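Local structure of KaiC domain-containing protein (Pyrococcus horikoshii, 2ZTS) at residues C[60-71]-C[93-101]; C[208-219]-C[230-238]. The protein probably works as a KaiC-like, RecA-type P-loop ATPase that binds ADP and magnesium and assembles from six copies of the chain. All coordinates share one frame; numbering follows the deposited sequence.

Contact 1 (C[60-71]-C[93-101])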
loop_
_atom_site.group_PDB
_atom_site.type_symbol
_atom_site.label_atom_id
_atom_site.label_comp_id
_atom_site.label_asym_id
_atom_site.label_seq_id
_atom_site.Cartn_x
_atom_site.Cartn_y
_atom_site.Cartn_z
ATOM N N GLU C 60 10.310 17.457 41.745
ATOM C CA GLU C 60 9.276 18.072 40.910
ATOM C C GLU C 60 8.035 17.165 40.878
ATOM O O GLU C 60 8.129 15.970 40.593
ATOM C CB GLU C 60 9.814 18.343 39.485
ATOM C CG GLU C 60 11.228 18.984 39.421
ATOM C CD GLU C 60 11.684 19.430 38.006
ATOM O OE1 GLU C 60 11.296 18.813 36.973
ATOM O OE2 GLU C 60 12.491 20.406 37.914
ATOM N N PRO C 61 6.865 17.700 41.208
ATOM C CA PRO C 61 5.646 16.873 41.182
ATOM C C PRO C 61 5.286 16.477 39.757
ATOM O O PRO C 61 5.510 17.283 38.862
ATOM C CB PRO C 61 4.557 17.783 41.788
ATOM C CG PRO C 61 5.334 18.968 42.473
ATOM C CD PRO C 61 6.620 19.082 41.675
ATOM N N GLY C 62 4.742 15.279 39.566
ATOM C CA GLY C 62 4.380 14.766 38.258
ATOM C C GLY C 62 3.063 14.033 38.158
ATOM O O GLY C 62 2.604 13.373 39.095
ATOM N N VAL C 63 2.421 14.171 37.008
ATOM C CA VAL C 63 1.199 13.471 36.722
ATOM C C VAL C 63 1.428 12.421 35.602
ATOM O O VAL C 63 1.783 12.764 34.504
ATOM C CB VAL C 63 0.084 14.428 36.334
ATOM C CG1 VAL C 63 -1.162 13.669 36.013
ATOM C CG2 VAL C 63 -0.179 15.455 37.454
ATOM N N PHE C 64 1.170 11.163 35.894
ATOM C CA PHE C 64 1.219 10.130 34.908
ATOM C C PHE C 64 -0.190 9.765 34.556
ATOM O O PHE C 64 -0.927 9.200 35.378
ATOM C CB PHE C 64 2.009 8.966 35.463
ATOM C CG PHE C 64 2.420 7.943 34.434
ATOM C CD1 PHE C 64 3.740 7.786 34.117
ATOM C CD2 PHE C 64 1.470 7.088 33.843
ATOM C CE1 PHE C 64 4.139 6.861 33.157
ATOM C CE2 PHE C 64 1.855 6.142 32.890
ATOM C CZ PHE C 64 3.217 6.020 32.560
ATOM N N VAL C 65 -0.596 10.095 33.327
ATOM C CA VAL C 65 -1.934 9.756 32.858
ATOM C C VAL C 65 -1.771 8.472 32.070
ATOM O O VAL C 65 -0.923 8.429 31.190
ATOM C CB VAL C 65 -2.466 10.806 31.938
ATOM C CG1 VAL C 65 -3.808 10.443 31.390
ATOM C CG2 VAL C 65 -2.439 12.209 32.605
ATOM N N THR C 66 -2.570 7.438 32.368
ATOM C CA THR C 66 -2.576 6.232 31.593
ATOM C C THR C 66 -3.949 5.687 31.220
ATOM O O THR C 66 -4.833 5.589 32.039
ATOM C CB THR C 66 -1.697 5.153 32.301
ATOM O OG1 THR C 66 -1.849 3.884 31.650
ATOM C CG2 THR C 66 -2.040 4.953 33.752
ATOM N N LEU C 67 -4.124 5.364 29.942
ATOM C CA LEU C 67 -5.307 4.640 29.469
ATOM C C LEU C 67 -4.891 3.279 28.895
ATOM O O LEU C 67 -5.689 2.542 28.326
ATOM C CB LEU C 67 -6.029 5.543 28.424
ATOM C CG LEU C 67 -7.281 6.382 28.760
ATOM C CD1 LEU C 67 -7.830 6.294 30.183
ATOM C CD2 LEU C 67 -7.107 7.805 28.347
ATOM N N GLU C 68 -3.611 2.941 29.020
ATOM C CA GLU C 68 -3.094 1.619 28.649
ATOM C C GLU C 68 -3.272 0.588 29.775
ATOM O O GLU C 68 -3.377 -0.622 29.573
ATOM C CB GLU C 68 -1.594 1.740 28.375
ATOM C CG GLU C 68 -1.204 2.623 27.188
ATOM C CD GLU C 68 -0.840 1.852 25.890
ATOM O OE1 GLU C 68 -0.488 0.637 25.981
ATOM O OE2 GLU C 68 -0.864 2.483 24.784
ATOM N N GLU C 69 -3.241 1.050 31.007
ATOM C CA GLU C 69 -3.361 0.104 32.110
ATOM C C GLU C 69 -4.002 0.780 33.337
ATOM O O GLU C 69 -4.272 1.984 33.321
ATOM C CB GLU C 69 -1.969 -0.471 32.417
ATOM C CG GLU C 69 -0.953 0.541 32.875
ATOM C CD GLU C 69 0.464 -0.004 32.895
ATOM O OE1 GLU C 69 0.626 -1.150 33.365
ATOM O OE2 GLU C 69 1.396 0.719 32.427
ATOM N N ARG C 70 -4.242 0.037 34.407
ATOM C CA ARG C 70 -4.776 0.730 35.567
ATOM C C ARG C 70 -3.641 1.171 36.531
ATOM O O ARG C 70 -2.497 0.727 36.400
ATOM C CB ARG C 70 -6.077 0.072 36.157
ATOM C CG ARG C 70 -6.054 -1.310 36.764
ATOM C CD ARG C 70 -6.576 -2.422 35.881
ATOM N NE ARG C 70 -7.327 -3.426 36.611
ATOM C CZ ARG C 70 -6.856 -4.546 37.146
ATOM N NH1 ARG C 70 -5.568 -4.898 37.089
ATOM N NH2 ARG C 70 -7.726 -5.343 37.758
ATOM N N ALA C 71 -3.954 2.086 37.439
ATOM C CA ALA C 71 -2.951 2.649 38.313
ATOM C C ALA C 71 -2.266 1.572 39.077
ATOM O O ALA C 71 -1.058 1.611 39.170
ATOM C CB ALA C 71 -3.550 3.714 39.256
ATOM N N LYS C 93 3.441 14.228 45.601
ATOM C CA LYS C 93 4.415 14.539 44.561
ATOM C C LYS C 93 4.129 13.787 43.251
ATOM O O LYS C 93 4.627 14.199 42.221
ATOM C CB LYS C 93 5.855 14.285 45.005
ATOM C CG LYS C 93 6.276 15.022 46.283
ATOM C CD LYS C 93 7.313 16.130 46.063
ATOM C CE LYS C 93 7.739 16.790 47.390
ATOM N NZ LYS C 93 6.574 17.372 48.223
ATOM N N ILE C 94 3.316 12.729 43.283
ATOM C CA ILE C 94 2.890 12.071 42.048
ATOM C C ILE C 94 1.433 11.811 42.084
ATOM O O ILE C 94 0.911 11.402 43.091
ATOM C CB ILE C 94 3.616 10.717 41.851
ATOM C CG1 ILE C 94 5.097 10.911 41.656
ATOM C CG2 ILE C 94 3.045 9.938 40.645
ATOM C CD1 ILE C 94 5.858 9.551 41.487
ATOM N N ALA C 95 0.759 12.032 40.980
ATOM C CA ALA C 95 -0.586 11.489 40.806
ATOM C C ALA C 95 -0.618 10.594 39.589
ATOM O O ALA C 95 0.049 10.879 38.558
ATOM C CB ALA C 95 -1.571 12.597 40.659
ATOM N N ILE C 96 -1.416 9.521 39.697
ATOM C CA ILE C 96 -1.692 8.619 38.583
ATOM C C ILE C 96 -3.148 8.773 38.259
ATOM O O ILE C 96 -4.004 8.619 39.148
ATOM C CB ILE C 96 -1.388 7.122 38.873
ATOM C CG1 ILE C 96 0.093 6.896 39.175
ATOM C CG2 ILE C 96 -1.821 6.275 37.638
ATOM C CD1 ILE C 96 0.458 5.476 39.814
ATOM N N VAL C 97 -3.409 9.106 36.985
ATOM C CA VAL C 97 -4.740 9.263 36.437
ATOM C C VAL C 97 -5.006 8.167 35.417
ATOM O O VAL C 97 -4.444 8.188 34.287
ATOM C CB VAL C 97 -4.856 10.601 35.714
ATOM C CG1 VAL C 97 -6.207 10.725 35.094
ATOM C CG2 VAL C 97 -4.541 11.804 36.665
ATOM N N ASP C 98 -5.916 7.259 35.746
ATOM C CA ASP C 98 -6.161 6.111 34.868
ATOM C C ASP C 98 -7.535 6.036 34.134
ATOM O O ASP C 98 -7.896 4.980 33.636
ATOM C CB ASP C 98 -5.740 4.813 35.585
ATOM C CG ASP C 98 -6.695 4.401 36.706
ATOM O OD1 ASP C 98 -7.672 5.132 36.998
ATOM O OD2 ASP C 98 -6.525 3.343 37.336
ATOM N N GLY C 99 -8.409 7.039 34.186
ATOM C CA GLY C 99 -9.388 7.165 35.242
ATOM C C GLY C 99 -10.477 6.214 34.688
ATOM O O GLY C 99 -11.221 6.567 33.704
ATOM N N VAL C 100 -10.621 5.006 35.245
ATOM C CA VAL C 100 -11.335 4.585 36.492
ATOM C C VAL C 100 -11.212 5.128 37.936
ATOM O O VAL C 100 -12.214 5.585 38.490
ATOM C CB VAL C 100 -11.206 3.000 36.546
ATOM C CG1 VAL C 100 -11.774 2.379 37.800
ATOM C CG2 VAL C 100 -11.995 2.425 35.367
ATOM N N SER C 101 -10.081 4.970 38.602
ATOM C CA SER C 101 -9.991 5.523 39.945
ATOM C C SER C 101 -9.587 7.028 39.882
ATOM O O SER C 101 -8.572 7.422 39.257
ATOM C CB SER C 101 -9.069 4.666 40.824
ATOM O OG SER C 101 -7.728 4.739 40.351
#
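Val-63 and Val-97 meet through CG1 and CG2, 3.9 Å apart, on one face of two parallel neighbours in the P-loop NTPase sheet, strands 62-66 and 94-97. Strand 94-97 is an outermost strand of that sheet within the chain. Val-65 and Ala-95 share that face, which helix 120-134 covers with Ile-134, Phe-123 and Val-130. Phe-64, Ile-94 and Ile-96 turn to the other face, where the Phe-64 ring leads away from strand 94-97 to Ala-48 and Ile-51 of helix 43-58 and to Leu-74 of helix 71-79. Ile-96 also touches Leu-74, and its CG2, set anti to the backbone N (CG1 at chi1 -62°), presses on Ala-71 CB at a tight 3.5 Å.

Five backbone hydrogen bonds join the strands, running from Gly-62 N to Lys-93 O at one end to Thr-66 N to Val-97 O, 2.8 Å, at the other. Beyond them both chains turn. Thr-66 OG1 accepts from Glu-69 N in an ST motif, bending the chain toward helix 71-79, whose N-cap residue is Arg-70; the Arg-70 guanidinium pairs with Asp-73. Asp-98 spans the gap with both carboxylate oxygens engaged. OD1 takes Ser-101 N on its syn lone pair, an Asx motif, while OD2 receives Ala-71 N at 2.9 Å from the anti side, 18° out of the carboxylate plane.

Contact 2 (C[208-219]-C[230-238]). With ADP (adenosine-5'-diphosphate), chain H.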
loop_
_atom_site.group_PDB
_atom_site.type_symbol
_atom_site.label_atom_id
_atom_site.label_comp_id
_atom_site.label_asym_id
_atom_site.label_seq_id
_atom_site.Cartn_x
_atom_site.Cartn_y
_atom_site.Cartn_z
ATOM N N GLN C 208 16.789 -2.927 17.016
ATOM C CA GLN C 208 17.424 -3.282 15.753
ATOM C C GLN C 208 17.769 -4.770 15.694
ATOM O O GLN C 208 18.027 -5.388 16.708
ATOM C CB GLN C 208 18.701 -2.467 15.520
ATOM C CG GLN C 208 18.503 -1.266 14.574
ATOM C CD GLN C 208 19.820 -0.706 14.055
ATOM O OE1 GLN C 208 20.628 -1.458 13.452
ATOM N NE2 GLN C 208 20.053 0.605 14.273
ATOM N N GLU C 209 17.803 -5.312 14.482
ATOM C CA GLU C 209 17.976 -6.752 14.270
ATOM C C GLU C 209 19.444 -6.992 13.945
ATOM O O GLU C 209 19.884 -6.585 12.888
ATOM C CB GLU C 209 17.058 -7.238 13.109
ATOM C CG GLU C 209 15.645 -7.708 13.525
ATOM C CD GLU C 209 14.885 -8.496 12.439
ATOM O OE1 GLU C 209 15.490 -9.348 11.745
ATOM O OE2 GLU C 209 13.661 -8.269 12.279
ATOM N N LYS C 210 20.195 -7.610 14.856
ATOM C CA LYS C 210 21.604 -7.927 14.612
ATOM C C LYS C 210 22.097 -9.035 15.564
ATOM O O LYS C 210 22.314 -8.753 16.744
ATOM C CB LYS C 210 22.513 -6.657 14.773
ATOM C CG LYS C 210 23.345 -6.247 13.487
ATOM C CD LYS C 210 24.171 -4.873 13.554
ATOM C CE LYS C 210 23.583 -3.739 14.473
ATOM N NZ LYS C 210 22.190 -3.228 14.145
ATOM N N ASN C 211 22.295 -10.289 15.138
ATOM C CA ASN C 211 21.873 -10.898 13.872
ATOM C C ASN C 211 20.811 -11.998 14.146
ATOM O O ASN C 211 19.999 -12.313 13.271
ATOM C CB ASN C 211 23.080 -11.483 13.102
ATOM C CG ASN C 211 24.331 -11.730 13.997
ATOM O OD1 ASN C 211 25.469 -11.376 13.617
ATOM N ND2 ASN C 211 24.124 -12.361 15.168
ATOM N N ILE C 212 20.873 -12.597 15.352
ATOM C CA ILE C 212 19.752 -13.312 15.977
ATOM C C ILE C 212 19.307 -12.613 17.255
ATOM O O ILE C 212 18.541 -13.218 18.009
ATOM C CB ILE C 212 20.115 -14.806 16.330
ATOM C CG1 ILE C 212 21.227 -14.868 17.399
ATOM C CG2 ILE C 212 20.500 -15.627 15.056
ATOM C CD1 ILE C 212 21.372 -16.239 18.108
ATOM N N GLU C 213 19.815 -11.379 17.489
ATOM C CA GLU C 213 19.579 -10.573 18.720
ATOM C C GLU C 213 19.019 -9.146 18.440
ATOM O O GLU C 213 19.546 -8.408 17.582
ATOM C CB GLU C 213 20.883 -10.424 19.548
ATOM C CG GLU C 213 20.765 -9.410 20.695
ATOM C CD GLU C 213 21.421 -9.849 21.994
ATOM O OE1 GLU C 213 22.449 -10.566 21.938
ATOM O OE2 GLU C 213 20.912 -9.463 23.078
ATOM N N LEU C 214 17.967 -8.753 19.173
ATOM C CA LEU C 214 17.422 -7.387 19.082
ATOM C C LEU C 214 18.055 -6.485 20.155
ATOM O O LEU C 214 17.893 -6.742 21.316
ATOM C CB LEU C 214 15.897 -7.413 19.265
ATOM C CG LEU C 214 14.927 -8.179 18.325
ATOM C CD1 LEU C 214 13.608 -8.380 19.090
ATOM C CD2 LEU C 214 14.645 -7.474 16.953
ATOM N N LYS C 215 18.793 -5.445 19.808
ATOM C CA LYS C 215 19.351 -4.544 20.855
ATOM C C LYS C 215 18.571 -3.222 20.836
ATOM O O LYS C 215 18.053 -2.794 19.814
ATOM C CB LYS C 215 20.857 -4.295 20.655
ATOM C CG LYS C 215 21.539 -3.221 21.693
ATOM C CD LYS C 215 22.800 -3.778 22.428
ATOM C CE LYS C 215 24.178 -3.587 21.668
ATOM N NZ LYS C 215 24.324 -2.278 20.920
ATOM N N ARG C 216 18.479 -2.576 21.980
ATOM C CA ARG C 216 17.686 -1.354 22.084
ATOM C C ARG C 216 18.493 -0.116 21.744
ATOM O O ARG C 216 19.645 0.034 22.163
ATOM C CB ARG C 216 17.126 -1.219 23.475
ATOM C CG ARG C 216 16.411 -2.438 23.969
ATOM C CD ARG C 216 15.768 -2.097 25.278
ATOM N NE ARG C 216 15.069 -3.185 25.891
ATOM C CZ ARG C 216 13.853 -3.592 25.530
ATOM N NH1 ARG C 216 13.192 -2.973 24.550
ATOM N NH2 ARG C 216 13.296 -4.595 26.180
ATOM N N TYR C 217 17.877 0.754 20.968
ATOM C CA TYR C 217 18.480 2.011 20.572
ATOM C C TYR C 217 17.516 3.172 20.868
ATOM O O TYR C 217 16.336 3.026 20.769
ATOM C CB TYR C 217 18.881 1.961 19.085
ATOM C CG TYR C 217 20.006 0.986 18.785
ATOM C CD1 TYR C 217 21.352 1.286 19.085
ATOM C CD2 TYR C 217 19.735 -0.254 18.175
ATOM C CE1 TYR C 217 22.407 0.350 18.782
ATOM C CE2 TYR C 217 20.782 -1.193 17.875
ATOM C CZ TYR C 217 22.098 -0.892 18.188
ATOM O OH TYR C 217 23.066 -1.849 17.885
ATOM N N VAL C 218 18.060 4.307 21.280
ATOM C CA VAL C 218 17.346 5.599 21.313
ATOM C C VAL C 218 17.979 6.589 20.351
ATOM O O VAL C 218 19.201 6.624 20.167
ATOM C CB VAL C 218 17.279 6.177 22.744
ATOM C CG1 VAL C 218 18.688 6.365 23.336
ATOM C CG2 VAL C 218 16.566 7.475 22.775
ATOM N N LEU C 219 17.139 7.401 19.726
ATOM C CA LEU C 219 17.598 8.462 18.853
ATOM C C LEU C 219 16.747 9.713 19.133
ATOM O O LEU C 219 15.508 9.637 19.282
ATOM C CB LEU C 219 17.421 7.988 17.454
ATOM C CG LEU C 219 17.616 8.851 16.237
ATOM C CD1 LEU C 219 19.038 9.203 16.081
ATOM C CD2 LEU C 219 17.151 8.011 15.052
HETATM N N MSE C 230 22.602 13.631 17.087
HETATM C CA MSE C 230 21.804 13.034 16.024
HETATM C C MSE C 230 22.137 11.551 15.807
HETATM O O MSE C 230 21.625 10.968 14.875
HETATM C CB MSE C 230 22.094 13.755 14.691
HETATM C CG MSE C 230 21.998 15.279 14.676
HETATM SE SE MSE C 230 20.187 15.957 14.074
HETATM C CE MSE C 230 19.107 14.379 13.402
ATOM N N LYS C 231 22.986 10.971 16.651
ATOM C CA LYS C 231 23.380 9.558 16.598
ATOM C C LYS C 231 22.408 8.618 17.314
ATOM O O LYS C 231 21.714 9.047 18.218
ATOM C CB LYS C 231 24.732 9.372 17.292
ATOM C CG LYS C 231 25.881 10.224 16.708
ATOM C CD LYS C 231 27.211 9.867 17.269
ATOM C CE LYS C 231 27.898 11.135 17.819
ATOM N NZ LYS C 231 29.400 11.007 17.747
ATOM N N LYS C 232 22.424 7.339 16.918
ATOM C CA LYS C 232 21.716 6.255 17.594
ATOM C C LYS C 232 22.558 5.877 18.804
ATOM O O LYS C 232 23.755 5.733 18.663
ATOM C CB LYS C 232 21.609 4.992 16.691
ATOM C CG LYS C 232 20.439 4.932 15.679
ATOM C CD LYS C 232 19.958 3.472 15.411
ATOM C CE LYS C 232 18.430 3.239 15.793
ATOM N NZ LYS C 232 17.773 1.904 15.327
ATOM N N TYR C 233 21.929 5.663 19.964
ATOM C CA TYR C 233 22.643 5.309 21.197
ATOM C C TYR C 233 22.105 3.993 21.722
ATOM O O TYR C 233 20.913 3.902 21.893
ATOM C CB TYR C 233 22.492 6.410 22.286
ATOM C CG TYR C 233 23.267 7.668 21.983
ATOM C CD1 TYR C 233 24.555 7.901 22.529
ATOM C CD2 TYR C 233 22.761 8.604 21.107
ATOM C CE1 TYR C 233 25.281 9.060 22.199
ATOM C CE2 TYR C 233 23.454 9.731 20.784
ATOM C CZ TYR C 233 24.728 9.955 21.332
ATOM O OH TYR C 233 25.405 11.087 20.982
ATOM N N PRO C 234 22.935 2.996 22.044
ATOM C CA PRO C 234 22.428 1.774 22.703
ATOM C C PRO C 234 21.814 2.021 24.066
ATOM O O PRO C 234 22.280 2.913 24.817
ATOM C CB PRO C 234 23.699 0.914 22.905
ATOM C CG PRO C 234 24.829 1.855 22.824
ATOM C CD PRO C 234 24.401 2.938 21.846
ATOM N N PHE C 235 20.791 1.245 24.432
ATOM C CA PHE C 235 20.354 1.291 25.824
ATOM C C PHE C 235 19.857 0.002 26.376
ATOM O O PHE C 235 19.538 -0.939 25.664
ATOM C CB PHE C 235 19.358 2.454 26.100
ATOM C CG PHE C 235 17.896 2.204 25.667
ATOM C CD1 PHE C 235 16.972 1.663 26.546
ATOM C CD2 PHE C 235 17.438 2.654 24.449
ATOM C CE1 PHE C 235 15.621 1.511 26.199
ATOM C CE2 PHE C 235 16.089 2.519 24.059
ATOM C CZ PHE C 235 15.173 1.937 24.925
ATOM N N GLU C 236 19.781 -0.018 27.693
ATOM C CA GLU C 236 19.263 -1.165 28.373
ATOM C C GLU C 236 18.187 -0.758 29.332
ATOM O O GLU C 236 18.251 0.309 29.930
ATOM C CB GLU C 236 20.366 -1.857 29.171
ATOM C CG GLU C 236 21.093 -2.943 28.395
ATOM C CD GLU C 236 22.037 -3.715 29.315
ATOM O OE1 GLU C 236 22.201 -4.974 29.123
ATOM O OE2 GLU C 236 22.574 -3.026 30.252
ATOM N N ILE C 237 17.239 -1.675 29.489
ATOM C CA ILE C 237 16.283 -1.675 30.580
ATOM C C ILE C 237 16.788 -2.620 31.647
ATOM O O ILE C 237 16.682 -3.838 31.524
ATOM C CB ILE C 237 14.895 -2.150 30.071
ATOM C CG1 ILE C 237 14.489 -1.300 28.874
ATOM C CG2 ILE C 237 13.853 -2.081 31.215
ATOM C CD1 ILE C 237 12.993 -1.513 28.404
ATOM N N GLY C 238 17.308 -2.035 32.711
ATOM C CA GLY C 238 17.977 -2.780 33.774
ATOM C C GLY C 238 17.120 -2.890 35.022
ATOM O O GLY C 238 15.985 -2.378 35.040
HETATM P PB ADP H . 6.277 -0.235 25.538
HETATM O O1B ADP H . 7.118 0.446 24.546
HETATM O O2B ADP H . 5.381 -1.313 24.914
HETATM O O3B ADP H . 5.413 0.754 26.400
HETATM P PA ADP H . 7.542 -1.076 28.042
HETATM O O1A ADP H . 8.063 0.223 28.695
HETATM O O2A ADP H . 6.255 -1.579 28.653
HETATM O O3A ADP H . 7.431 -0.965 26.424
HETATM O "O5'" ADP H . 8.757 -2.094 28.153
HETATM C "C5'" ADP H . 8.668 -3.298 28.844
HETATM C "C4'" ADP H . 9.946 -4.092 28.714
HETATM O "O4'" ADP H . 10.950 -3.778 29.651
HETATM C "C3'" ADP H . 9.642 -5.571 28.855
HETATM O "O3'" ADP H . 9.086 -6.012 27.616
HETATM C "C2'" ADP H . 10.990 -6.126 29.273
HETATM O "O2'" ADP H . 11.806 -6.391 28.188
HETATM C "C1'" ADP H . 11.632 -4.972 30.053
HETATM N N9 ADP H . 11.439 -5.073 31.508
HETATM C C8 ADP H . 10.240 -4.947 32.200
HETATM N N7 ADP H . 10.484 -5.062 33.523
HETATM C C5 ADP H . 11.815 -5.313 33.676
HETATM C C6 ADP H . 12.617 -5.516 34.795
HETATM N N6 ADP H . 12.167 -5.231 36.026
HETATM N N1 ADP H . 13.988 -5.710 34.612
HETATM C C2 ADP H . 14.544 -5.701 33.343
HETATM N N3 ADP H . 13.738 -5.485 32.220
HETATM C C4 ADP H . 12.415 -5.301 32.405
HETATM O O HOH W 1 17.505 -4.084 27.681
#
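Arg-216 lays its CB squarely over the face of the Phe-235 ring, 3.8 Å from the centroid and 6° off the normal, a CH-pi contact within the beta hairpin of strands 214-223 and 233-238. The hairpin belongs to the antiparallel part of the KaiC-type sheet. Phe-235 reaches this place because its CG sits between the backbone N and the carbonyl carbon (chi1 79°), which folds the ring back against the partner strand. Val-218 N lies in plane at the ring edge, and CD2 packs on Val-218 CB, while Leu-205, Ile-242 and Val-244 pack round the ring from the neighbouring strands.

Past the ring, the extended Arg-216 chain crosses Ile-237 at about a right angle. Ile-237 CD1 lies over the centre of one guanidinium face, 3.6 Å above the plane, and also touches ADP O4' at 3.3 Å, wedged between arginine and ribose. A water at the guanidinium edge accepts from both Arg-216 NE and Ile-237 N, and NH1 donates to Gly-40 O of the P-loop. These contacts on face and edge should limit rotation of the group.

Tyr-217 and Pro-234 share the other face of the hairpin, Tyr-217 CD1 coming 3.8 Å from Pro-234 N; the Lys-232 chain crosses Tyr-217 at about a right angle, CE resting 3.6 Å from Tyr-217 CB. Val-218 and Tyr-233 form a hydrogen-bonded antiparallel pair, each N donating to the other's O, and Phe-235 N donates to Arg-216 O. Lys-222 and Met-223 of a neighbouring subunit complete the nucleotide site, which therefore lies between subunits. The tip of Arg-216 finishes at the nucleotide it helps bind: NH2 stands 3.1 Å from ADP O2'.

In the fold
Following the chain from the N terminus, contact 1 comes first: it closes a short excursion through helices 71-79 and 85-90, bringing strand 94-97 alongside strand 62-66. The chain then runs through strands 138-142 and 174-179 before contact 2 closes the hairpin turn between strands 214-223 and 233-238. The two are in series, neither nested nor crossed. They lie on opposite sides of the chain's centre, about 28 Å apart between centres, yet belong to one mixed sheet: contact 1 at its parallel end, contact 2 in its antiparallel part. Both also touch a second subunit, and contact 2 reaches a third.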